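Long-range contacts in amino acid amide racemase (Ochrobactrum anthropi, PDB 6GIO), which belongs to the class-III aminotransferase family of pyridoxal-phosphate-dependent enzymes and holds pyridoxal-5'-phosphate in a two-subunit assembly: residues 131-136 against 197-202; 165-170 against 184-189; 6-11 against 23-28. All coordinates share one frame; numbering follows the deposited sequence.

Contact 1. Residues 131-136 against 197-202; sequences RIISFI and EQVAAV
Strands 131-135 and 199-202 run parallel, their axes 20° apart, with Arg-131 level with Val-199 and Ile-133 level with Val-202. At the start of the pair the side chains of Arg-131 and Gln-198 lie side by side, pointing the same way. A single oxygen, Gln-198 OE1, accepts from Arg-131 NE (2.8 Å) on a lone pair and from NH2 (2.7 Å), so the guanidinium is held along one edge. Guanidinium and amide planes are only 7° apart, and this two-donor grip should hold the guanidinium in the amide plane.

The pair belongs to the central, mostly parallel sheet of the large domain in fold-type I PLP enzymes, where 131-135 runs between 199-204 and 164-167. Three backbone bonds join the two segments: Arg-131 N to Gln-198 O (2.9 Å), Ala-200 N to Arg-131 O (2.8 Å) and Ile-133 N to Ala-201 O (3.0 Å). Between the two level pairs one strand advances by two residues and the other by three, which makes a beta bulge. Ala-200 has a helical backbone conformation there, and the buried N of Ala-201 is left without a partner in the model.

One face carries Arg-131, Ile-133, Val-199 and Val-202. Ile-133 crosses Val-199 at about a right angle, and its CD1, anti to CA (chi2 156°), comes against Val-199 CG1 (3.6 Å), while its CG2 branch meets Val-202 CG2. Helix 220-229 covers this side, Cys-228 touching both Ile-133 and Val-202. On the reverse, the CD1 tip of Ile-132 reaches across to the methyls of Ala-200 (CB, 3.9 Å) and Ala-201, beneath helix 112-127, with the bound pyridoxal-5'-phosphate about 13 Å from the Ile-132 side chain.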
loop_
_atom_site.group_PDB
_atom_site.type_symbol
_atom_site.label_atom_id
_atom_site.label_comp_id
_atom_site.label_asym_id
_atom_site.label_seq_id
_atom_site.Cartn_x
_atom_site.Cartn_y
_atom_site.Cartn_z
ATOM N N ARG C 131 11.303 20.033 9.881
ATOM C CA ARG C 131 10.712 20.841 8.827
ATOM C C ARG C 131 10.929 20.240 7.422
ATOM O O ARG C 131 11.963 19.592 7.149
ATOM C CB ARG C 131 11.276 22.249 8.872
ATOM C CG ARG C 131 10.937 23.006 10.147
ATOM C CD ARG C 131 11.521 24.401 10.047
ATOM N NE ARG C 131 11.671 25.083 11.341
ATOM C CZ ARG C 131 10.765 25.890 11.878
ATOM N NH1 ARG C 131 9.593 26.128 11.279
ATOM N NH2 ARG C 131 11.040 26.456 13.047
ATOM N N ILE C 132 9.934 20.472 6.555
ATOM C CA ILE C 132 9.921 19.929 5.199
ATOM C C ILE C 132 9.602 21.021 4.168
ATOM O O ILE C 132 8.696 21.798 4.384
ATOM C CB ILE C 132 8.886 18.765 5.063
ATOM C CG1 ILE C 132 9.315 17.554 5.907
ATOM C CG2 ILE C 132 8.724 18.347 3.601
ATOM C CD1 ILE C 132 10.629 16.912 5.529
ATOM N N ILE C 133 10.316 21.046 3.042
ATOM C CA ILE C 133 9.997 21.981 1.948
ATOM C C ILE C 133 9.242 21.197 0.879
ATOM O O ILE C 133 9.677 20.161 0.448
ATOM C CB ILE C 133 11.234 22.699 1.390
ATOM C CG1 ILE C 133 11.920 23.500 2.514
ATOM C CG2 ILE C 133 10.861 23.658 0.245
ATOM C CD1 ILE C 133 13.386 23.767 2.267
ATOM N N SER C 134 8.104 21.717 0.487
ATOM C CA SER C 134 7.314 21.145 -0.579
ATOM C C SER C 134 6.752 22.249 -1.540
ATOM O O SER C 134 6.957 23.442 -1.315
ATOM C CB SER C 134 6.195 20.379 0.077
ATOM O OG SER C 134 5.398 19.757 -0.877
ATOM N N PHE C 135 6.056 21.853 -2.605
ATOM C CA PHE C 135 5.505 22.812 -3.561
ATOM C C PHE C 135 4.000 22.874 -3.555
ATOM O O PHE C 135 3.356 21.859 -3.426
ATOM C CB PHE C 135 6.009 22.538 -4.990
ATOM C CG PHE C 135 7.402 23.026 -5.176
ATOM C CD1 PHE C 135 7.636 24.368 -5.447
ATOM C CD2 PHE C 135 8.467 22.207 -4.910
ATOM C CE1 PHE C 135 8.934 24.855 -5.519
ATOM C CE2 PHE C 135 9.774 22.695 -4.966
ATOM C CZ PHE C 135 10.001 24.016 -5.300
ATOM N N ILE C 136 3.467 24.080 -3.694
ATOM C CA ILE C 136 2.042 24.260 -3.913
ATOM C C ILE C 136 1.694 23.467 -5.171
ATOM O O ILE C 136 2.327 23.609 -6.252
ATOM C CB ILE C 136 1.645 25.749 -4.061
ATOM C CG1 ILE C 136 1.877 26.502 -2.759
ATOM C CG2 ILE C 136 0.164 25.897 -4.436
ATOM C CD1 ILE C 136 1.915 27.994 -2.909
ATOM N N GLU C 197 18.724 24.792 8.854
ATOM C CA GLU C 197 19.256 23.668 9.641
ATOM C C GLU C 197 18.162 22.920 10.412
ATOM O O GLU C 197 18.432 21.888 11.039
ATOM C CB GLU C 197 20.404 24.122 10.565
ATOM C CG GLU C 197 19.964 24.921 11.786
ATOM C CD GLU C 197 19.600 26.415 11.533
ATOM O OE1 GLU C 197 19.701 26.953 10.388
ATOM O OE2 GLU C 197 19.195 27.057 12.536
ATOM N N GLN C 198 16.918 23.397 10.336
ATOM C CA GLN C 198 15.790 22.663 10.928
ATOM C C GLN C 198 14.977 21.911 9.856
ATOM O O GLN C 198 13.941 21.290 10.149
ATOM C CB GLN C 198 14.888 23.603 11.721
ATOM C CG GLN C 198 15.553 24.181 12.964
ATOM C CD GLN C 198 14.687 25.190 13.697
ATOM O OE1 GLN C 198 13.543 25.464 13.326
ATOM N NE2 GLN C 198 15.246 25.763 14.739
ATOM N N VAL C 199 15.451 21.979 8.624
ATOM C CA VAL C 199 14.759 21.381 7.504
ATOM C C VAL C 199 15.426 20.065 7.147
ATOM O O VAL C 199 16.626 20.039 6.756
ATOM C CB VAL C 199 14.759 22.304 6.267
ATOM C CG1 VAL C 199 14.018 21.604 5.122
ATOM C CG2 VAL C 199 14.133 23.643 6.593
ATOM N N ALA C 200 14.652 18.985 7.310
ATOM C CA ALA C 200 15.111 17.622 6.998
ATOM C C ALA C 200 15.394 17.450 5.494
ATOM O O ALA C 200 16.442 16.928 5.083
ATOM C CB ALA C 200 14.048 16.599 7.405
ATOM N N ALA C 201 14.414 17.871 4.695
ATOM C CA ALA C 201 14.367 17.545 3.293
ATOM C C ALA C 201 13.529 18.507 2.487
ATOM O O ALA C 201 12.620 19.150 3.024
ATOM C CB ALA C 201 13.766 16.169 3.156
ATOM N N VAL C 202 13.802 18.561 1.181
ATOM C CA VAL C 202 12.952 19.260 0.210
ATOM C C VAL C 202 12.466 18.194 -0.709
ATOM O O VAL C 202 13.275 17.363 -1.158
ATOM C CB VAL C 202 13.706 20.366 -0.602
ATOM C CG1 VAL C 202 15.033 19.880 -1.143
ATOM C CG2 VAL C 202 12.849 20.934 -1.735
#

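Contact 2. Residues 165-170 against 184-189; sequences LLLPYP and ELLDYH
One face of the His-189 imidazole receives the CD1 methyl of Leu-165, and the edge at ND1 is turned to the carbonyl of Leu-185. The methyl makes a CH-pi contact, CD1 of Leu-165 lying 3.8 Å from the centroid of the His-189 ring and 19° off its normal, displaced toward the CD2-NE2 side of the rim. CG of Leu-165 stands anti to the backbone N (chi1 178°), on a CB that points toward the helix. The other methyl, CD2 of Leu-165, lies on the same side of the ring, against CB of His-189 (3.7 Å) and near CG, so both methyls cover one side of the histidine, CD1 over the ring and CD2 over its root.

What steadies the ring lies within its own helix. His-189 ND1 donates to Leu-185 O (3.1 Å), which is nearly in the ring plane, and this bond should limit the ring's rotation. The same oxygen takes the helical bond from His-189 N (3.0 Å). The two donors come from opposite faces of the carbonyl plane, which is how one oxygen can serve both.

Beyond the histidine the packing is purely apolar. Leu-186 CD1 touches two strand side chains, 3.9 Å from Leu-165 CD2 and 4.0 Å from Leu-167 CD1, and Leu-167 crosses it at about a right angle. Farther along, Leu-185 CD2 touches the ring carbon CD of Pro-168 (4.0 Å). Leu-186 also reaches Ile-133 and Leu-224, and is thereby drawn into the interior, whereas Leu-185 and His-189 are partly exposed.

The helix and strand axes pass 10.1 Å apart and run nearly antiparallel, at 161°. Since strand 199-204 follows helix 179-191 and is parallel to strand 164-167 in the same sheet, this is the helix-on-strand packing of a beta-alpha-beta crossover, here at the sheet's edge.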
loop_
_atom_site.group_PDB
_atom_site.type_symbol
_atom_site.label_atom_id
_atom_site.label_comp_id
_atom_site.label_asym_id
_atom_site.label_seq_id
_atom_site.Cartn_x
_atom_site.Cartn_y
_atom_site.Cartn_z
ATOM N N LEU C 165 6.845 23.996 4.699
ATOM C CA LEU C 165 6.951 25.235 3.951
ATOM C C LEU C 165 6.530 24.917 2.540
ATOM O O LEU C 165 7.232 24.143 1.874
ATOM C CB LEU C 165 8.412 25.741 3.959
ATOM C CG LEU C 165 8.676 27.037 3.156
ATOM C CD1 LEU C 165 7.657 28.091 3.541
ATOM C CD2 LEU C 165 10.091 27.585 3.348
ATOM N N LEU C 166 5.385 25.476 2.110
ATOM C CA LEU C 166 4.883 25.375 0.725
ATOM C C LEU C 166 5.226 26.583 -0.177
ATOM O O LEU C 166 4.842 27.714 0.109
ATOM C CB LEU C 166 3.373 25.204 0.717
ATOM C CG LEU C 166 2.840 23.860 1.189
ATOM C CD1 LEU C 166 1.311 23.947 1.249
ATOM C CD2 LEU C 166 3.252 22.689 0.312
ATOM N N LEU C 167 5.928 26.335 -1.284
ATOM C CA LEU C 167 6.349 27.383 -2.200
ATOM C C LEU C 167 5.631 27.243 -3.502
ATOM O O LEU C 167 5.310 26.120 -3.875
ATOM C CB LEU C 167 7.832 27.221 -2.504
ATOM C CG LEU C 167 8.835 27.315 -1.352
ATOM C CD1 LEU C 167 10.205 26.902 -1.836
ATOM C CD2 LEU C 167 8.853 28.717 -0.781
ATOM N N PRO C 168 5.440 28.360 -4.252
ATOM C CA PRO C 168 4.933 28.231 -5.603
ATOM C C PRO C 168 5.897 27.472 -6.506
ATOM O O PRO C 168 7.145 27.579 -6.376
ATOM C CB PRO C 168 4.776 29.693 -6.067
ATOM C CG PRO C 168 4.768 30.519 -4.825
ATOM C CD PRO C 168 5.655 29.777 -3.893
ATOM N N TYR C 169 5.328 26.674 -7.400
ATOM C CA TYR C 169 6.130 26.042 -8.444
ATOM C C TYR C 169 6.125 26.965 -9.686
ATOM O O TYR C 169 5.078 27.277 -10.238
ATOM C CB TYR C 169 5.593 24.626 -8.737
ATOM C CG TYR C 169 6.497 23.662 -9.475
ATOM C CD1 TYR C 169 6.594 23.688 -10.848
ATOM C CD2 TYR C 169 7.194 22.635 -8.779
ATOM C CE1 TYR C 169 7.359 22.741 -11.539
ATOM C CE2 TYR C 169 7.946 21.697 -9.449
ATOM C CZ TYR C 169 8.043 21.759 -10.835
ATOM O OH TYR C 169 8.785 20.821 -11.530
ATOM N N PRO C 170 7.293 27.454 -10.079
ATOM C CA PRO C 170 7.350 28.383 -11.197
ATOM C C PRO C 170 6.851 27.773 -12.486
ATOM O O PRO C 170 7.368 26.727 -12.919
ATOM C CB PRO C 170 8.839 28.653 -11.381
ATOM C CG PRO C 170 9.534 28.035 -10.250
ATOM C CD PRO C 170 8.612 27.188 -9.477
ATOM N N GLU C 184 14.147 33.499 -4.212
ATOM C CA GLU C 184 14.248 34.686 -3.312
ATOM C C GLU C 184 13.363 34.462 -2.069
ATOM O O GLU C 184 13.815 34.667 -0.990
ATOM C CB GLU C 184 13.990 35.969 -4.125
ATOM C CG GLU C 184 13.594 37.195 -3.319
ATOM C CD GLU C 184 13.702 38.578 -3.962
ATOM O OE1 GLU C 184 12.682 39.243 -4.164
ATOM O OE2 GLU C 184 14.802 39.007 -4.209
ATOM N N LEU C 185 12.126 34.041 -2.286
ATOM C CA LEU C 185 11.176 33.729 -1.254
ATOM C C LEU C 185 11.714 32.662 -0.290
ATOM O O LEU C 185 11.560 32.789 0.914
ATOM C CB LEU C 185 9.840 33.284 -1.884
ATOM C CG LEU C 185 8.671 32.976 -0.978
ATOM C CD1 LEU C 185 8.323 34.117 -0.048
ATOM C CD2 LEU C 185 7.455 32.675 -1.829
ATOM N N LEU C 186 12.353 31.631 -0.818
ATOM C CA LEU C 186 12.945 30.581 0.009
ATOM C C LEU C 186 14.098 31.137 0.803
ATOM O O LEU C 186 14.213 30.849 2.016
ATOM C CB LEU C 186 13.430 29.400 -0.805
ATOM C CG LEU C 186 14.106 28.247 -0.075
ATOM C CD1 LEU C 186 13.113 27.537 0.843
ATOM C CD2 LEU C 186 14.745 27.279 -1.059
ATOM N N ASP C 187 14.943 31.920 0.139
ATOM C CA ASP C 187 16.076 32.566 0.842
ATOM C C ASP C 187 15.559 33.397 2.009
ATOM O O ASP C 187 16.204 33.447 3.062
ATOM C CB ASP C 187 16.855 33.513 -0.058
ATOM C CG ASP C 187 17.622 32.812 -1.135
ATOM O OD1 ASP C 187 17.983 31.601 -0.988
ATOM O OD2 ASP C 187 17.885 33.505 -2.149
ATOM N N TYR C 188 14.412 34.058 1.810
ATOM C CA TYR C 188 13.817 34.907 2.846
ATOM C C TYR C 188 13.314 34.091 4.016
ATOM O O TYR C 188 13.561 34.441 5.162
ATOM C CB TYR C 188 12.655 35.763 2.302
ATOM C CG TYR C 188 12.225 36.856 3.257
ATOM C CD1 TYR C 188 13.059 37.965 3.527
ATOM C CD2 TYR C 188 10.981 36.805 3.872
ATOM C CE1 TYR C 188 12.649 38.972 4.399
ATOM C CE2 TYR C 188 10.566 37.787 4.736
ATOM C CZ TYR C 188 11.383 38.871 4.994
ATOM O OH TYR C 188 10.907 39.819 5.882
ATOM N N HIS C 189 12.558 33.033 3.732
ATOM C CA HIS C 189 12.167 32.093 4.778
ATOM C C HIS C 189 13.404 31.543 5.545
ATOM O O HIS C 189 13.430 31.559 6.770
ATOM C CB HIS C 189 11.309 31.001 4.200
ATOM C CG HIS C 189 9.873 31.384 4.094
ATOM N ND1 HIS C 189 9.336 32.022 2.989
ATOM C CD2 HIS C 189 8.852 31.240 4.964
ATOM C CE1 HIS C 189 8.038 32.206 3.169
ATOM N NE2 HIS C 189 7.722 31.744 4.363
#

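Contact 3. Residues 6-11 against 23-28; sequences SLRERD and FSPLSL
Ser-27 OG donates to Pro-25 O (2.8 Å), approaching 29° from the carbonyl plane, and the same hydroxyl oxygen touches helix 7-14. OG stands anti to the Ser-27 carbonyl carbon (chi1 -58°), where it rests 3.4 Å from Arg-8 CB. The hydroxyl is thus bonded back within its own segment, while across the contact it meets CB and CA of Arg-8.

Arg-8 extends from the first turn of the helix alongside Pro-25, the two side chains pointing the same way. Pro-25 CB lies over one face of the guanidinium, offset toward the rim, and comes 3.7 Å from Arg-8 NH1; the contact is one of flat group on ring carbon. Phe-436 touches both residues. One residue earlier, Leu-7 sends its CD2 branch to the backbone of the second segment, closing to 3.2 Å from Leu-28 O, a tight fit, and also lies against Ser-27 CB.

Each segment is shaped by local serine bonds. Ser-24 OG accepts from Leu-26 N (3.2 Å), forming an ST turn. At the helix start, Ser-6 OG accepts from Glu-9 N (3.0 Å), and Glu-9 OE1 accepts in return from Ser-6 N (3.2 Å) through its anti lone pair.

Asp-11 makes salt bridges with Arg-20 and Arg-22 of the connecting chain, and Arg-10 makes them with Glu-85 and Glu-92 of the second subunit. The whole is a short N-terminal helix, started by a capping box, laid on the loop that leads into edge strand 28-32 at the dimer interface.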
loop_
_atom_site.group_PDB
_atom_site.type_symbol
_atom_site.label_atom_id
_atom_site.label_comp_id
_atom_site.label_asym_id
_atom_site.label_seq_id
_atom_site.Cartn_x
_atom_site.Cartn_y
_atom_site.Cartn_z
ATOM N N SER C 6 -24.990 -3.908 -15.815
ATOM C CA SER C 6 -23.690 -3.578 -16.337
ATOM C C SER C 6 -22.646 -3.618 -15.202
ATOM O O SER C 6 -22.990 -3.481 -14.031
ATOM C CB SER C 6 -23.751 -2.195 -16.966
ATOM O OG SER C 6 -23.937 -1.200 -15.972
ATOM N N LEU C 7 -21.390 -3.821 -15.565
ATOM C CA LEU C 7 -20.269 -3.685 -14.624
ATOM C C LEU C 7 -20.277 -2.296 -13.991
ATOM O O LEU C 7 -20.081 -2.160 -12.778
ATOM C CB LEU C 7 -18.939 -3.908 -15.349
ATOM C CG LEU C 7 -17.636 -3.866 -14.536
ATOM C CD1 LEU C 7 -17.704 -4.778 -13.330
ATOM C CD2 LEU C 7 -16.472 -4.230 -15.416
ATOM N N ARG C 8 -20.518 -1.259 -14.803
ATOM C CA ARG C 8 -20.645 0.104 -14.267
ATOM C C ARG C 8 -21.685 0.216 -13.136
ATOM O O ARG C 8 -21.440 0.839 -12.097
ATOM C CB ARG C 8 -20.999 1.072 -15.385
ATOM C CG ARG C 8 -21.123 2.501 -14.904
ATOM C CD ARG C 8 -21.366 3.415 -16.078
ATOM N NE ARG C 8 -21.384 4.807 -15.661
ATOM C CZ ARG C 8 -22.033 5.778 -16.292
ATOM N NH1 ARG C 8 -22.763 5.525 -17.375
ATOM N NH2 ARG C 8 -21.973 7.016 -15.818
ATOM N N GLU C 9 -22.837 -0.426 -13.337
ATOM C CA GLU C 9 -23.912 -0.394 -12.378
ATOM C C GLU C 9 -23.575 -1.234 -11.154
ATOM O O GLU C 9 -23.837 -0.853 -10.039
ATOM C CB GLU C 9 -25.236 -0.880 -13.036
ATOM C CG GLU C 9 -25.848 0.153 -13.990
ATOM C CD GLU C 9 -27.049 -0.365 -14.805
ATOM O OE1 GLU C 9 -27.028 -1.520 -15.338
ATOM O OE2 GLU C 9 -28.023 0.406 -14.917
ATOM N N ARG C 10 -23.002 -2.401 -11.375
ATOM C CA ARG C 10 -22.557 -3.215 -10.265
ATOM C C ARG C 10 -21.518 -2.445 -9.409
ATOM O O ARG C 10 -21.541 -2.537 -8.170
ATOM C CB ARG C 10 -21.993 -4.518 -10.777
ATOM C CG ARG C 10 -23.085 -5.502 -11.192
ATOM C CD ARG C 10 -22.513 -6.622 -12.046
ATOM N NE ARG C 10 -21.496 -7.365 -11.331
ATOM C CZ ARG C 10 -20.421 -7.932 -11.895
ATOM N NH1 ARG C 10 -20.217 -7.838 -13.205
ATOM N NH2 ARG C 10 -19.536 -8.598 -11.141
ATOM N N ASP C 11 -20.653 -1.685 -10.072
ATOM C CA ASP C 11 -19.614 -0.893 -9.399
ATOM C C ASP C 11 -20.275 0.141 -8.510
ATOM O O ASP C 11 -19.843 0.348 -7.365
ATOM C CB ASP C 11 -18.675 -0.243 -10.426
ATOM C CG ASP C 11 -17.622 0.676 -9.783
ATOM O OD1 ASP C 11 -17.984 1.831 -9.473
ATOM O OD2 ASP C 11 -16.444 0.258 -9.605
ATOM N N PHE C 23 -13.500 9.450 -14.827
ATOM C CA PHE C 23 -13.581 10.481 -15.857
ATOM C C PHE C 23 -14.539 10.123 -16.984
ATOM O O PHE C 23 -14.822 10.973 -17.811
ATOM C CB PHE C 23 -12.203 10.748 -16.449
ATOM C CG PHE C 23 -11.241 11.343 -15.472
ATOM C CD1 PHE C 23 -10.536 10.541 -14.605
ATOM C CD2 PHE C 23 -11.042 12.708 -15.421
ATOM C CE1 PHE C 23 -9.627 11.079 -13.709
ATOM C CE2 PHE C 23 -10.141 13.253 -14.525
ATOM C CZ PHE C 23 -9.433 12.445 -13.660
ATOM N N SER C 24 -14.998 8.868 -17.034
ATOM C CA SER C 24 -15.857 8.383 -18.117
ATOM C C SER C 24 -16.542 7.132 -17.653
ATOM O O SER C 24 -16.167 6.589 -16.609
ATOM C CB SER C 24 -15.061 8.102 -19.412
ATOM O OG SER C 24 -14.492 6.793 -19.442
ATOM N N PRO C 25 -17.547 6.649 -18.417
ATOM C CA PRO C 25 -18.197 5.372 -18.041
ATOM C C PRO C 25 -17.361 4.079 -18.247
ATOM O O PRO C 25 -17.844 2.992 -17.925
ATOM C CB PRO C 25 -19.435 5.297 -18.974
ATOM C CG PRO C 25 -19.559 6.663 -19.606
ATOM C CD PRO C 25 -18.163 7.265 -19.605
ATOM N N LEU C 26 -16.159 4.188 -18.811
ATOM C CA LEU C 26 -15.385 3.014 -19.194
ATOM C C LEU C 26 -15.235 2.039 -18.013
ATOM O O LEU C 26 -14.757 2.404 -16.942
ATOM C CB LEU C 26 -14.013 3.429 -19.704
ATOM C CG LEU C 26 -13.056 2.308 -20.174
ATOM C CD1 LEU C 26 -13.705 1.496 -21.293
ATOM C CD2 LEU C 26 -11.724 2.920 -20.582
ATOM N N SER C 27 -15.675 0.816 -18.250
ATOM C CA SER C 27 -15.744 -0.255 -17.264
ATOM C C SER C 27 -15.154 -1.468 -17.977
ATOM O O SER C 27 -15.579 -1.802 -19.091
ATOM C CB SER C 27 -17.214 -0.462 -16.824
ATOM O OG SER C 27 -17.697 0.767 -16.291
ATOM N N LEU C 28 -14.168 -2.112 -17.346
ATOM C CA LEU C 28 -13.234 -3.017 -18.037
ATOM C C LEU C 28 -13.386 -4.500 -17.753
ATOM O O LEU C 28 -13.578 -4.909 -16.626
ATOM C CB LEU C 28 -11.771 -2.625 -17.724
ATOM C CG LEU C 28 -11.337 -1.197 -18.078
ATOM C CD1 LEU C 28 -9.927 -0.909 -17.529
ATOM C CD2 LEU C 28 -11.397 -0.958 -19.584
#

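Contacts 1 and 2 form one continuous structure: strands 131-135 and 164-167 are neighbours in the same sheet, joined by bonds such as Ile-132 O to Leu-165 N, and contact 2 is nested in the chain loop that contact 1 closes. Contact 1 is the more buried, and backbone bonding dominates it; contact 2, at the sheet's edge and partly buried, joins helix to strand by apolar side chains. Contact 3 lies on the opposite side of the chain's centre, its centre about 41 Å and 43 Å from theirs. Though also buried, it joins its segments by packing; its hydrogen bonds stay within each segment or go elsewhere, some to the second subunit.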